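Local coordinates for protein tRNA (guanine-N(1)-)-methyltransferase (Aquifex aeolicus, PDB 1OY5) that probably methylates N1 of guanosine-37 in various tRNAs, taking the methyl group from S-adenosyl-L-methionine and working as a homodimer, at residues P5-P15 against G34-R44; I110-E118 against S140-I150. All coordinates share one frame; numbering follows the deposited sequence.

Contact 1 of 2, residues P5-P15 against G34-R44; sequences PLRFFVLTIFP and GKVEVYPIDLR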
loop_
_atom_site.group_PDB
_atom_site.type_symbol
_atom_site.label_atom_id
_atom_site.label_comp_id
_atom_site.label_asym_id
_atom_site.label_seq_id
_atom_site.Cartn_x
_atom_site.Cartn_y
_atom_site.Cartn_z
ATOM N N PRO A 5 -1.113 9.038 23.355
ATOM C CA PRO A 5 -0.276 8.393 22.345
ATOM C C PRO A 5 -1.290 7.609 21.522
ATOM O O PRO A 5 -1.853 6.632 22.094
ATOM C CB PRO A 5 0.620 7.406 23.121
ATOM C CG PRO A 5 -0.074 7.092 24.279
ATOM C CD PRO A 5 -0.757 8.341 24.601
ATOM N N LEU A 6 -1.583 8.014 20.283
ATOM C CA LEU A 6 -2.511 7.224 19.438
ATOM C C LEU A 6 -2.078 5.740 19.343
ATOM O O LEU A 6 -0.957 5.427 18.990
ATOM C CB LEU A 6 -2.639 7.825 18.044
ATOM C CG LEU A 6 -3.316 7.001 16.949
ATOM C CD1 LEU A 6 -4.646 6.602 17.324
ATOM C CD2 LEU A 6 -3.434 7.803 15.685
ATOM N N ARG A 7 -2.963 4.833 19.700
ATOM C CA ARG A 7 -2.635 3.405 19.698
ATOM C C ARG A 7 -3.326 2.599 18.566
ATOM O O ARG A 7 -4.539 2.709 18.368
ATOM C CB ARG A 7 -3.059 2.796 21.034
ATOM C CG ARG A 7 -2.316 3.264 22.233
ATOM C CD ARG A 7 -2.456 2.311 23.392
ATOM N NE ARG A 7 -1.616 2.650 24.537
ATOM C CZ ARG A 7 -1.800 3.702 25.333
ATOM N NH1 ARG A 7 -2.771 4.576 25.099
ATOM N NH2 ARG A 7 -0.984 3.910 26.365
ATOM N N PHE A 8 -2.533 1.812 17.841
ATOM C CA PHE A 8 -3.020 0.946 16.783
ATOM C C PHE A 8 -2.968 -0.485 17.219
ATOM O O PHE A 8 -2.049 -0.904 17.939
ATOM C CB PHE A 8 -2.152 1.052 15.526
ATOM C CG PHE A 8 -2.394 2.281 14.712
ATOM C CD1 PHE A 8 -3.529 2.405 13.920
ATOM C CD2 PHE A 8 -1.482 3.337 14.754
ATOM C CE1 PHE A 8 -3.754 3.571 13.173
ATOM C CE2 PHE A 8 -1.689 4.499 13.974
ATOM C CZ PHE A 8 -2.827 4.610 13.192
ATOM N N PHE A 9 -3.958 -1.257 16.759
ATOM C CA PHE A 9 -4.034 -2.683 17.054
ATOM C C PHE A 9 -4.230 -3.358 15.715
ATOM O O PHE A 9 -5.225 -3.140 15.058
ATOM C CB PHE A 9 -5.180 -2.951 18.012
ATOM C CG PHE A 9 -5.050 -2.213 19.287
ATOM C CD1 PHE A 9 -4.227 -2.681 20.283
ATOM C CD2 PHE A 9 -5.690 -1.009 19.474
ATOM C CE1 PHE A 9 -4.087 -1.992 21.448
ATOM C CE2 PHE A 9 -5.525 -0.300 20.640
ATOM C CZ PHE A 9 -4.724 -0.785 21.610
ATOM N N VAL A 10 -3.282 -4.172 15.286
ATOM C CA VAL A 10 -3.368 -4.715 13.930
ATOM C C VAL A 10 -3.565 -6.234 13.953
ATOM O O VAL A 10 -2.605 -6.990 14.232
ATOM C CB VAL A 10 -2.091 -4.387 13.118
ATOM C CG1 VAL A 10 -2.299 -4.673 11.717
ATOM C CG2 VAL A 10 -1.730 -2.972 13.261
ATOM N N LEU A 11 -4.789 -6.667 13.649
ATOM C CA LEU A 11 -5.134 -8.086 13.630
ATOM C C LEU A 11 -4.630 -8.683 12.342
ATOM O O LEU A 11 -5.067 -8.322 11.294
ATOM C CB LEU A 11 -6.648 -8.307 13.692
ATOM C CG LEU A 11 -7.367 -8.352 15.033
ATOM C CD1 LEU A 11 -7.026 -7.126 15.843
ATOM C CD2 LEU A 11 -8.863 -8.440 14.780
ATOM N N THR A 12 -3.767 -9.672 12.455
ATOM C CA THR A 12 -3.139 -10.273 11.303
ATOM C C THR A 12 -2.546 -11.618 11.650
ATOM O O THR A 12 -2.209 -11.868 12.798
ATOM C CB THR A 12 -2.014 -9.367 10.813
ATOM O OG1 THR A 12 -1.177 -10.084 9.917
ATOM C CG2 THR A 12 -1.054 -9.083 11.910
ATOM N N ILE A 13 -2.396 -12.457 10.648
ATOM C CA ILE A 13 -1.746 -13.747 10.798
ATOM C C ILE A 13 -0.265 -13.575 10.507
ATOM O O ILE A 13 0.480 -14.524 10.657
ATOM C CB ILE A 13 -2.391 -14.836 9.892
ATOM C CG1 ILE A 13 -2.238 -14.526 8.409
ATOM C CG2 ILE A 13 -3.867 -14.951 10.187
ATOM C CD1 ILE A 13 -2.738 -15.645 7.525
ATOM N N PHE A 14 0.155 -12.361 10.127
ATOM C CA PHE A 14 1.567 -12.043 9.865
ATOM C C PHE A 14 2.009 -10.830 10.737
ATOM O O PHE A 14 2.346 -9.736 10.262
ATOM C CB PHE A 14 1.847 -11.792 8.386
ATOM C CG PHE A 14 1.504 -12.967 7.473
ATOM C CD1 PHE A 14 2.059 -14.224 7.672
ATOM C CD2 PHE A 14 0.636 -12.795 6.380
ATOM C CE1 PHE A 14 1.710 -15.249 6.861
ATOM C CE2 PHE A 14 0.306 -13.836 5.555
ATOM C CZ PHE A 14 0.816 -15.046 5.791
ATOM N N PRO A 15 2.009 -11.047 12.039
ATOM C CA PRO A 15 2.424 -10.002 12.967
ATOM C C PRO A 15 3.741 -9.384 12.556
ATOM O O PRO A 15 3.841 -8.175 12.554
ATOM C CB PRO A 15 2.620 -10.757 14.315
ATOM C CG PRO A 15 2.023 -12.188 14.137
ATOM C CD PRO A 15 1.630 -12.319 12.708
ATOM N N GLY A 34 6.752 8.797 21.395
ATOM C CA GLY A 34 5.595 8.553 22.240
ATOM C C GLY A 34 4.299 9.066 21.648
ATOM O O GLY A 34 3.324 9.170 22.346
ATOM N N LYS A 35 4.268 9.337 20.350
ATOM C CA LYS A 35 3.067 9.854 19.706
ATOM C C LYS A 35 2.241 8.717 19.208
ATOM O O LYS A 35 1.062 8.857 18.963
ATOM C CB LYS A 35 3.421 10.789 18.544
ATOM C CG LYS A 35 4.352 11.924 18.955
ATOM C CD LYS A 35 3.968 12.481 20.311
ATOM C CE LYS A 35 4.768 13.730 20.719
ATOM N NZ LYS A 35 3.936 14.554 21.670
ATOM N N VAL A 36 2.849 7.572 18.997
ATOM C CA VAL A 36 2.049 6.432 18.596
ATOM C C VAL A 36 2.612 5.166 19.134
ATOM O O VAL A 36 3.779 5.094 19.513
ATOM C CB VAL A 36 1.952 6.288 17.108
ATOM C CG1 VAL A 36 1.517 7.597 16.490
ATOM C CG2 VAL A 36 3.283 5.897 16.567
ATOM N N GLU A 37 1.726 4.187 19.183
ATOM C CA GLU A 37 2.052 2.826 19.540
ATOM C C GLU A 37 1.314 1.898 18.564
ATOM O O GLU A 37 0.182 2.127 18.176
ATOM C CB GLU A 37 1.642 2.524 20.967
ATOM C CG GLU A 37 2.515 3.173 22.026
ATOM C CD GLU A 37 1.942 2.954 23.409
ATOM O OE1 GLU A 37 0.937 2.212 23.538
ATOM O OE2 GLU A 37 2.428 3.586 24.364
ATOM N N VAL A 38 2.002 0.837 18.184
ATOM C CA VAL A 38 1.549 -0.114 17.200
ATOM C C VAL A 38 1.645 -1.469 17.816
ATOM O O VAL A 38 2.724 -1.965 18.037
ATOM C CB VAL A 38 2.483 -0.095 15.944
ATOM C CG1 VAL A 38 2.135 -1.220 14.992
ATOM C CG2 VAL A 38 2.379 1.201 15.250
ATOM N N TYR A 39 0.504 -2.082 18.050
ATOM C CA TYR A 39 0.442 -3.403 18.612
ATOM C C TYR A 39 -0.026 -4.445 17.586
ATOM O O TYR A 39 -1.197 -4.638 17.359
ATOM C CB TYR A 39 -0.539 -3.442 19.770
ATOM C CG TYR A 39 -0.230 -2.555 20.907
ATOM C CD1 TYR A 39 0.437 -3.060 22.024
ATOM C CD2 TYR A 39 -0.665 -1.223 20.925
ATOM C CE1 TYR A 39 0.698 -2.283 23.093
ATOM C CE2 TYR A 39 -0.403 -0.438 21.992
ATOM C CZ TYR A 39 0.284 -0.963 23.083
ATOM O OH TYR A 39 0.584 -0.188 24.175
ATOM N N PRO A 40 0.899 -5.183 17.027
ATOM C CA PRO A 40 0.534 -6.292 16.146
ATOM C C PRO A 40 -0.124 -7.405 16.984
ATOM O O PRO A 40 0.374 -7.783 18.037
ATOM C CB PRO A 40 1.869 -6.747 15.574
ATOM C CG PRO A 40 2.961 -6.075 16.421
ATOM C CD PRO A 40 2.349 -5.029 17.223
ATOM N N ILE A 41 -1.286 -7.877 16.558
ATOM C CA ILE A 41 -2.018 -8.889 17.329
ATOM C C ILE A 41 -2.106 -10.101 16.424
ATOM O O ILE A 41 -2.694 -10.078 15.363
ATOM C CB ILE A 41 -3.437 -8.391 17.739
ATOM C CG1 ILE A 41 -3.411 -6.989 18.345
ATOM C CG2 ILE A 41 -4.043 -9.339 18.712
ATOM C CD1 ILE A 41 -2.874 -6.917 19.757
ATOM N N ASP A 42 -1.438 -11.143 16.847
ATOM C CA ASP A 42 -1.397 -12.401 16.160
ATOM C C ASP A 42 -2.714 -13.176 16.257
ATOM O O ASP A 42 -3.078 -13.666 17.353
ATOM C CB ASP A 42 -0.335 -13.217 16.783
ATOM C CG ASP A 42 0.149 -14.269 15.902
ATOM O OD1 ASP A 42 1.316 -14.666 16.175
ATOM O OD2 ASP A 42 -0.526 -14.750 14.947
ATOM N N LEU A 43 -3.403 -13.281 15.114
ATOM C CA LEU A 43 -4.709 -13.974 15.066
ATOM C C LEU A 43 -4.661 -15.400 15.589
ATOM O O LEU A 43 -5.592 -15.870 16.242
ATOM C CB LEU A 43 -5.294 -14.035 13.668
ATOM C CG LEU A 43 -6.385 -13.025 13.425
ATOM C CD1 LEU A 43 -6.820 -13.150 11.969
ATOM C CD2 LEU A 43 -7.576 -13.240 14.372
ATOM N N ARG A 44 -3.566 -16.054 15.276
ATOM C CA ARG A 44 -3.358 -17.387 15.701
ATOM C C ARG A 44 -3.378 -17.566 17.224
ATOM O O ARG A 44 -3.897 -18.574 17.685
ATOM C CB ARG A 44 -2.077 -17.918 15.070
ATOM C CG ARG A 44 -2.166 -17.944 13.534
ATOM C CD ARG A 44 -0.828 -17.958 12.806
ATOM N NE ARG A 44 0.049 -16.840 13.216
ATOM C CZ ARG A 44 1.369 -16.910 13.145
ATOM N NH1 ARG A 44 1.965 -18.009 12.644
ATOM N NH2 ARG A 44 2.110 -15.910 13.567
#
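Strands 6-12 and 36-42 form a parallel beta-alpha-beta unit at one margin of the SPOUT-type sheet, with Phe-9 beside Tyr-39 on one face. Their backbones are zipped in register. Phe-8 N donates to Glu-37 O (2.8 Å), and Phe-8 O accepts from Tyr-39 N. The ladder runs on to Thr-12 O, which takes Leu-43 N at 3.0 Å. Leu-6, Phe-8 and Val-10 face helix 143-155. Arg-7, Phe-9, Leu-11, Glu-37, Tyr-39 and Ile-41 lie on the other face.

The Tyr-39 ring stands with CG turned opposite its carbonyl carbon (chi1 -61°), which lays it alongside Phe-9. The two rings are nearly parallel, at 13°, but slid apart with centroids 5.2 Å from each other. Tyr-81 meets both. Arg-7 runs along the Tyr-39 ring, its CD 3.7 Å from Tyr-39 CE2. Arg-7 NE then forms a salt bridge to Glu-37 OE1 at 2.8 Å, a bent and weak hydrogen bond with the guanidinium and carboxylate planes 83° apart. The Tyr-39 hydroxyl also donates to OE1. With a leucine at Tyr-39, Glu-37 OE1 would probably lose this donor and Phe-9 the flat flank beside it.

At the far end Pro-15 CG rests 3.3 Å from Asp-42 OD1. Asp-42 OD2 uses its syn lone pair for Arg-44 NE (2.8 Å), and Ile-13 O sits over one face of that guanidinium. Each carboxylate thus has an arginine partner, which would favour its ionised form at both ends of the strand pair.

Contact 2 of 2, residues I110-E118 against S140-I150; sequences IMIICGRYE and SGGEIVALAVI
Ala-146 sits at the apolar centre, its CB meeting Ile-112 CG2 at 3.8 Å and Cys-114 SG at 3.7 Å. The helix here runs roughly antiparallel to strand 110-114. With CG2 opposite the backbone N, Ile-112 turns that methyl onto Ala-146 CB. Its other branch reaches further along the helix. There CD1 lies 4.1 Å from Val-149 CG1, the two side chains sliding past each other in opposite directions, and it also touches Ile-150.

Toward the start of the helix the backbones draw together. Gly-142 CA is 4.3 Å from Cys-114 CA. Gly-142 N donates to Gly-115 O at 3.1 Å. Gly-142 O is taken by Ala-146 N and by Thr-89 OG1.

Arg-116 and Glu-143 form the polar edge. The arginine chain bends at chi2 (-78°) and again at chi3 (-45°), and these bends carry the guanidinium across Ser-140 O and up to Glu-143. Its NH1 bonds Glu-143 OE2 at 2.9 Å in a salt bridge. OE2 lies in the guanidinium plane, whereas NH1 stands above the carboxylate plane. Ser-140 O lies over the centre of one guanidinium face, 3.4 Å from Arg-116 CZ. Glu-143 OE1 is held by Thr-12 OG1, so both carboxylate oxygens have partners. Ser-140 N bonds Asp-151 of the second subunit.

Gly-115 probably binds S-adenosyl-L-methionine, as does the loop ending at Leu-139. This meeting of the Gly-115 loop with the Gly-141/Gly-142 turn is consistent with the cofactor site in the trefoil knot of SPOUT methyltransferases.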
loop_
_atom_site.group_PDB
_atom_site.type_symbol
_atom_site.label_atom_id
_atom_site.label_comp_id
_atom_site.label_asym_id
_atom_site.label_seq_id
_atom_site.Cartn_x
_atom_site.Cartn_y
_atom_site.Cartn_z
ATOM N N ILE A 110 -7.370 2.577 17.428
ATOM C CA ILE A 110 -7.770 2.042 16.142
ATOM C C ILE A 110 -7.319 0.606 16.065
ATOM O O ILE A 110 -6.201 0.272 16.417
ATOM C CB ILE A 110 -7.164 2.868 15.023
ATOM C CG1 ILE A 110 -7.631 4.300 15.144
ATOM C CG2 ILE A 110 -7.579 2.339 13.714
ATOM C CD1 ILE A 110 -7.023 5.223 14.187
ATOM N N MET A 111 -8.240 -0.247 15.656
ATOM C CA MET A 111 -7.965 -1.638 15.442
ATOM C C MET A 111 -8.200 -1.836 13.967
ATOM O O MET A 111 -9.235 -1.406 13.445
ATOM C CB MET A 111 -8.915 -2.502 16.261
ATOM C CG MET A 111 -9.019 -3.946 15.780
ATOM S SD MET A 111 -10.054 -4.991 16.782
ATOM C CE MET A 111 -9.068 -5.314 17.954
ATOM N N ILE A 112 -7.249 -2.461 13.293
ATOM C CA ILE A 112 -7.341 -2.727 11.872
ATOM C C ILE A 112 -7.314 -4.223 11.674
ATOM O O ILE A 112 -6.360 -4.879 12.031
ATOM C CB ILE A 112 -6.166 -2.112 11.139
ATOM C CG1 ILE A 112 -6.117 -0.612 11.355
ATOM C CG2 ILE A 112 -6.267 -2.410 9.668
ATOM C CD1 ILE A 112 -4.820 -0.010 10.839
ATOM N N ILE A 113 -8.381 -4.756 11.106
ATOM C CA ILE A 113 -8.502 -6.177 10.867
ATOM C C ILE A 113 -7.970 -6.415 9.465
ATOM O O ILE A 113 -8.573 -5.923 8.526
ATOM C CB ILE A 113 -9.981 -6.609 10.938
ATOM C CG1 ILE A 113 -10.567 -6.303 12.314
ATOM C CG2 ILE A 113 -10.112 -8.099 10.691
ATOM C CD1 ILE A 113 -11.999 -6.577 12.450
ATOM N N CYS A 114 -6.865 -7.173 9.334
ATOM C CA CYS A 114 -6.253 -7.399 8.046
ATOM C C CYS A 114 -6.912 -8.575 7.345
ATOM O O CYS A 114 -6.846 -9.666 7.804
ATOM C CB CYS A 114 -4.742 -7.609 8.175
ATOM S SG CYS A 114 -3.821 -6.198 8.812
ATOM N N GLY A 115 -7.569 -8.339 6.223
ATOM C CA GLY A 115 -8.196 -9.419 5.483
ATOM C C GLY A 115 -7.200 -10.396 4.854
ATOM O O GLY A 115 -5.964 -10.152 4.805
ATOM N N ARG A 116 -7.741 -11.542 4.433
ATOM C CA ARG A 116 -6.975 -12.587 3.757
ATOM C C ARG A 116 -7.900 -13.523 3.021
ATOM O O ARG A 116 -9.102 -13.575 3.279
ATOM C CB ARG A 116 -6.200 -13.443 4.740
ATOM C CG ARG A 116 -5.357 -12.714 5.743
ATOM C CD ARG A 116 -4.030 -12.194 5.194
ATOM N NE ARG A 116 -3.292 -13.137 4.370
ATOM C CZ ARG A 116 -2.257 -12.777 3.634
ATOM N NH1 ARG A 116 -1.813 -11.522 3.666
ATOM N NH2 ARG A 116 -1.632 -13.661 2.878
ATOM N N TYR A 117 -7.320 -14.288 2.106
ATOM C CA TYR A 117 -8.065 -15.321 1.368
ATOM C C TYR A 117 -9.326 -14.789 0.658
ATOM O O TYR A 117 -9.313 -13.742 0.032
ATOM C CB TYR A 117 -8.387 -16.498 2.326
ATOM C CG TYR A 117 -7.149 -16.956 3.090
ATOM C CD1 TYR A 117 -7.094 -16.907 4.482
ATOM C CD2 TYR A 117 -6.012 -17.371 2.403
ATOM C CE1 TYR A 117 -5.968 -17.279 5.158
ATOM C CE2 TYR A 117 -4.868 -17.744 3.077
ATOM C CZ TYR A 117 -4.848 -17.694 4.459
ATOM O OH TYR A 117 -3.687 -18.084 5.097
ATOM N N GLU A 118 -10.408 -15.541 0.740
ATOM C CA GLU A 118 -11.664 -15.113 0.164
ATOM C C GLU A 118 -12.351 -14.054 1.010
ATOM O O GLU A 118 -13.468 -13.682 0.703
ATOM C CB GLU A 118 -12.627 -16.293 0.045
ATOM C CG GLU A 118 -12.016 -17.588 -0.462
ATOM C CD GLU A 118 -10.878 -17.355 -1.442
ATOM O OE1 GLU A 118 -11.172 -17.291 -2.674
ATOM O OE2 GLU A 118 -9.695 -17.236 -0.973
ATOM N N SER A 140 -3.057 -9.815 -1.780
ATOM C CA SER A 140 -3.306 -11.110 -1.188
ATOM C C SER A 140 -3.664 -10.947 0.282
ATOM O O SER A 140 -4.052 -11.900 0.910
ATOM C CB SER A 140 -2.110 -12.020 -1.375
ATOM O OG SER A 140 -0.931 -11.373 -0.981
ATOM N N GLY A 141 -3.560 -9.738 0.816
ATOM C CA GLY A 141 -3.941 -9.471 2.193
ATOM C C GLY A 141 -3.915 -7.993 2.546
ATOM O O GLY A 141 -3.331 -7.182 1.814
ATOM N N GLY A 142 -4.502 -7.666 3.701
ATOM C CA GLY A 142 -4.667 -6.299 4.190
ATOM C C GLY A 142 -3.505 -5.712 4.932
ATOM O O GLY A 142 -3.540 -4.581 5.365
ATOM N N GLU A 143 -2.449 -6.475 5.089
ATOM C CA GLU A 143 -1.287 -5.983 5.811
ATOM C C GLU A 143 -0.744 -4.673 5.221
ATOM O O GLU A 143 -0.485 -3.732 5.920
ATOM C CB GLU A 143 -0.193 -7.047 5.826
ATOM C CG GLU A 143 -0.405 -8.105 6.846
ATOM C CD GLU A 143 -1.484 -9.121 6.516
ATOM O OE1 GLU A 143 -1.836 -9.891 7.421
ATOM O OE2 GLU A 143 -1.978 -9.225 5.386
ATOM N N ILE A 144 -0.516 -4.663 3.927
ATOM C CA ILE A 144 0.019 -3.506 3.225
ATOM C C ILE A 144 -0.867 -2.257 3.360
ATOM O O ILE A 144 -0.377 -1.131 3.338
ATOM C CB ILE A 144 0.190 -3.895 1.718
ATOM C CG1 ILE A 144 1.444 -4.737 1.541
ATOM C CG2 ILE A 144 0.295 -2.715 0.857
ATOM C CD1 ILE A 144 1.498 -5.457 0.190
ATOM N N VAL A 145 -2.165 -2.458 3.503
ATOM C CA VAL A 145 -3.094 -1.355 3.598
ATOM C C VAL A 145 -3.096 -0.865 5.011
ATOM O O VAL A 145 -3.236 0.343 5.282
ATOM C CB VAL A 145 -4.494 -1.741 3.130
ATOM C CG1 VAL A 145 -5.499 -0.679 3.503
ATOM C CG2 VAL A 145 -4.479 -1.948 1.589
ATOM N N ALA A 146 -2.892 -1.796 5.916
ATOM C CA ALA A 146 -2.809 -1.432 7.323
ATOM C C ALA A 146 -1.591 -0.556 7.528
ATOM O O ALA A 146 -1.658 0.456 8.248
ATOM C CB ALA A 146 -2.718 -2.684 8.202
ATOM N N LEU A 147 -0.476 -0.935 6.909
ATOM C CA LEU A 147 0.757 -0.202 7.114
ATOM C C LEU A 147 0.615 1.213 6.510
ATOM O O LEU A 147 0.952 2.223 7.150
ATOM C CB LEU A 147 1.941 -0.969 6.561
ATOM C CG LEU A 147 2.359 -2.295 7.234
ATOM C CD1 LEU A 147 3.490 -2.934 6.438
ATOM C CD2 LEU A 147 2.814 -2.096 8.642
ATOM N N ALA A 148 0.055 1.283 5.304
ATOM C CA ALA A 148 -0.188 2.559 4.686
ATOM C C ALA A 148 -0.976 3.441 5.655
ATOM O O ALA A 148 -0.592 4.559 5.945
ATOM C CB ALA A 148 -0.952 2.368 3.429
ATOM N N VAL A 149 -2.060 2.910 6.193
ATOM C CA VAL A 149 -2.858 3.656 7.144
ATOM C C VAL A 149 -2.010 4.137 8.371
ATOM O O VAL A 149 -2.105 5.288 8.783
ATOM C CB VAL A 149 -4.055 2.824 7.612
ATOM C CG1 VAL A 149 -4.739 3.495 8.758
ATOM C CG2 VAL A 149 -5.045 2.617 6.490
ATOM N N ILE A 150 -1.204 3.230 8.942
ATOM C CA ILE A 150 -0.357 3.567 10.081
ATOM C C ILE A 150 0.645 4.658 9.707
ATOM O O ILE A 150 0.894 5.583 10.472
ATOM C CB ILE A 150 0.369 2.313 10.576
ATOM C CG1 ILE A 150 -0.633 1.333 11.206
ATOM C CG2 ILE A 150 1.353 2.674 11.649
ATOM C CD1 ILE A 150 -0.048 0.025 11.667
#

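In the fold
From the N terminus, strand 6-12 leads into helices 15-21 and 25-33, and contact 1 closes this loop when strand 36-42 returns. The chain then builds helix 67-81, strand 85-89 and helix 98-105 before strand 109-114. Contact 2 closes a second loop, with no helix in it, that includes residues 134-139. The two contacts follow in series and neither nests in the other. They are joined through the sheet, because strand 109-114 lies next to 6-12. Phe-9 N and Ile-110 O are 2.7 Å apart, a probable hydrogen bond. Leu-11 CD1 also packs 3.5 Å from Met-111 CE, a second tie between these neighbouring strands.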